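Local coordinates for ribulose bisphosphate carboxylase (Hyperthermus butylicus DSM 5456, PDB 6HUN), which probably adds carbon dioxide and water to ribulose 1,5-bisphosphate, giving two molecules of 3-phosphoglycerate, in an archaeal pathway of AMP degradation, at residues Val41-Arg46 with Val103-Glu108. Residues are numbered along the deposited sequence; the frame is centred on the assembly and turned at random.
Sequences VIAVFR and VAYPVE
Neighbouring antiparallel strands in the N-terminal domain of this form III Rubisco, apart from the catalytic TIM barrel, illustrate how a regular backbone ladder sets side chains against one another on the two faces of a sheet. Val-41 with Tyr-105 and Ala-43 with Val-103 are hydrogen-bonded pairs, each closed by two N-H···O=C bonds, and the non-hydrogen-bonded pair Ile-42 with Ala-104 lies between them. Val-103 N to Ala-43 O, at 2.9 Å and 169°, is the straightest of the four bonds. The face that carries Val-41, Ala-43, Val-103 and Tyr-105 also carries Phe-45, and it is here that the two aromatic rings meet. Both rings leave their strands with CG anti to the carbonyl carbon (chi1 -61° in Phe-45, -65° in Tyr-105), and because the strands run in opposite directions they reach toward each other and meet tip to tip. No stack results: Phe-45 CZ comes edge-on to Tyr-105 OH at 3.4 Å. That hydroxyl is hydrogen-bonded to Ser-66, just past helix 55-65, so its polar need is met beyond the two strands. The edge of the Tyr-105 ring meets Ala-43, whose CB lies near the ring plane, 3.8 Å from Tyr-105 CE1. Val-103 crosses Phe-45 obliquely, its CG2 branch, beside the backbone N, lying 3.6 Å from CE2. An alanine in place of Phe-45 would remove the ring edge that touches both Val-103 and the tyrosine tip, and would probably loosen packing on this buried face. Past these pairs, Val-107 sets CG2 4.2 Å from CG2 of Val-41. On the reverse face Tyr-89 of strand 87-93 touches Ile-42 and Ala-104, and Ile-42 CD1 rests 3.6 Å from Ala-104 CB.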
loop_
_atom_site.group_PDB
_atom_site.type_symbol
_atom_site.label_atom_id
_atom_site.label_comp_id
_atom_site.label_asym_id
_atom_site.label_seq_id
_atom_site.Cartn_x
_atom_site.Cartn_y
_atom_site.Cartn_z
ATOM N N VAL A 41 -22.918 3.455 -0.722
ATOM C CA VAL A 41 -21.770 2.721 -1.268
ATOM C C VAL A 41 -22.076 1.236 -1.220
ATOM O O VAL A 41 -22.584 0.732 -0.216
ATOM C CB VAL A 41 -20.492 3.029 -0.471
ATOM C CG1 VAL A 41 -19.313 1.995 -0.845
ATOM C CG2 VAL A 41 -20.095 4.466 -0.634
ATOM N N ILE A 42 -21.773 0.522 -2.304
ATOM C CA ILE A 42 -21.984 -0.918 -2.392
ATOM C C ILE A 42 -20.636 -1.586 -2.660
ATOM O O ILE A 42 -20.006 -1.264 -3.661
ATOM C CB ILE A 42 -22.960 -1.251 -3.532
ATOM C CG1 ILE A 42 -24.333 -0.532 -3.316
ATOM C CG2 ILE A 42 -23.092 -2.758 -3.660
ATOM C CD1 ILE A 42 -25.036 -1.176 -2.255
ATOM N N ALA A 43 -20.243 -2.545 -1.830
ATOM C CA ALA A 43 -19.042 -3.361 -2.081
ATOM C C ALA A 43 -19.479 -4.775 -2.450
ATOM O O ALA A 43 -20.388 -5.320 -1.818
ATOM C CB ALA A 43 -18.135 -3.418 -0.834
ATOM N N VAL A 44 -18.789 -5.405 -3.406
ATOM C CA VAL A 44 -18.976 -6.816 -3.689
ATOM C C VAL A 44 -17.682 -7.565 -3.359
ATOM O O VAL A 44 -16.592 -7.226 -3.859
ATOM C CB VAL A 44 -19.468 -7.072 -5.120
ATOM C CG1 VAL A 44 -18.586 -6.374 -6.132
ATOM C CG2 VAL A 44 -19.535 -8.570 -5.347
ATOM N N PHE A 45 -17.800 -8.502 -2.436
ATOM C CA PHE A 45 -16.679 -9.252 -1.878
ATOM C C PHE A 45 -16.797 -10.686 -2.349
ATOM O O PHE A 45 -17.901 -11.221 -2.421
ATOM C CB PHE A 45 -16.691 -9.267 -0.334
ATOM C CG PHE A 45 -16.591 -7.913 0.312
ATOM C CD1 PHE A 45 -15.370 -7.240 0.404
ATOM C CD2 PHE A 45 -17.684 -7.350 0.933
ATOM C CE1 PHE A 45 -15.313 -5.984 1.077
ATOM C CE2 PHE A 45 -17.620 -6.137 1.551
ATOM C CZ PHE A 45 -16.415 -5.430 1.616
ATOM N N ARG A 46 -15.666 -11.329 -2.595
ATOM C CA ARG A 46 -15.651 -12.778 -2.784
ATOM C C ARG A 46 -15.109 -13.407 -1.498
ATOM O O ARG A 46 -13.952 -13.170 -1.135
ATOM C CB ARG A 46 -14.796 -13.141 -4.000
ATOM C CG ARG A 46 -14.767 -14.671 -4.187
ATOM C CD ARG A 46 -13.954 -15.018 -5.485
ATOM N NE ARG A 46 -14.092 -16.444 -5.816
ATOM C CZ ARG A 46 -13.702 -16.951 -6.985
ATOM N NH1 ARG A 46 -13.159 -16.153 -7.906
ATOM N NH2 ARG A 46 -13.879 -18.260 -7.247
ATOM N N VAL A 103 -22.465 -5.861 0.100
ATOM C CA VAL A 103 -22.628 -5.125 1.345
ATOM C C VAL A 103 -22.911 -3.677 0.993
ATOM O O VAL A 103 -22.203 -3.079 0.179
ATOM C CB VAL A 103 -21.383 -5.232 2.254
ATOM C CG1 VAL A 103 -21.646 -4.530 3.630
ATOM C CG2 VAL A 103 -21.036 -6.660 2.472
ATOM N N ALA A 104 -23.952 -3.120 1.598
ATOM C CA ALA A 104 -24.316 -1.729 1.407
ATOM C C ALA A 104 -23.865 -0.907 2.618
ATOM O O ALA A 104 -24.042 -1.331 3.774
ATOM C CB ALA A 104 -25.852 -1.605 1.205
ATOM N N TYR A 105 -23.302 0.276 2.337
ATOM C CA TYR A 105 -22.657 1.168 3.321
ATOM C C TYR A 105 -23.257 2.564 3.234
ATOM O O TYR A 105 -23.133 3.218 2.181
ATOM C CB TYR A 105 -21.137 1.321 3.084
ATOM C CG TYR A 105 -20.323 0.066 3.267
ATOM C CD1 TYR A 105 -20.159 -0.814 2.229
ATOM C CD2 TYR A 105 -19.728 -0.239 4.489
ATOM C CE1 TYR A 105 -19.457 -1.967 2.377
ATOM C CE2 TYR A 105 -18.999 -1.414 4.661
ATOM C CZ TYR A 105 -18.850 -2.270 3.574
ATOM O OH TYR A 105 -18.135 -3.443 3.715
ATOM N N PRO A 106 -23.752 3.127 4.336
ATOM C CA PRO A 106 -24.159 4.544 4.330
ATOM C C PRO A 106 -22.991 5.474 4.041
ATOM O O PRO A 106 -21.884 5.270 4.535
ATOM C CB PRO A 106 -24.684 4.761 5.753
ATOM C CG PRO A 106 -24.724 3.413 6.401
ATOM C CD PRO A 106 -23.746 2.554 5.686
ATOM N N VAL A 107 -23.228 6.492 3.209
ATOM C CA VAL A 107 -22.109 7.346 2.775
ATOM C C VAL A 107 -21.515 8.146 3.933
ATOM O O VAL A 107 -20.349 8.559 3.879
ATOM C CB VAL A 107 -22.539 8.281 1.623
ATOM C CG1 VAL A 107 -21.429 9.242 1.267
ATOM C CG2 VAL A 107 -22.830 7.497 0.370
ATOM N N GLU A 108 -22.278 8.356 5.000
ATOM C CA GLU A 108 -21.768 9.057 6.172
ATOM C C GLU A 108 -20.647 8.296 6.884
ATOM O O GLU A 108 -20.003 8.864 7.774
ATOM C CB GLU A 108 -22.923 9.328 7.152
ATOM C CG GLU A 108 -23.982 10.280 6.627
ATOM C CD GLU A 108 -24.936 9.653 5.609
ATOM O OE1 GLU A 108 -25.679 10.429 4.948
ATOM O OE2 GLU A 108 -24.949 8.403 5.456
#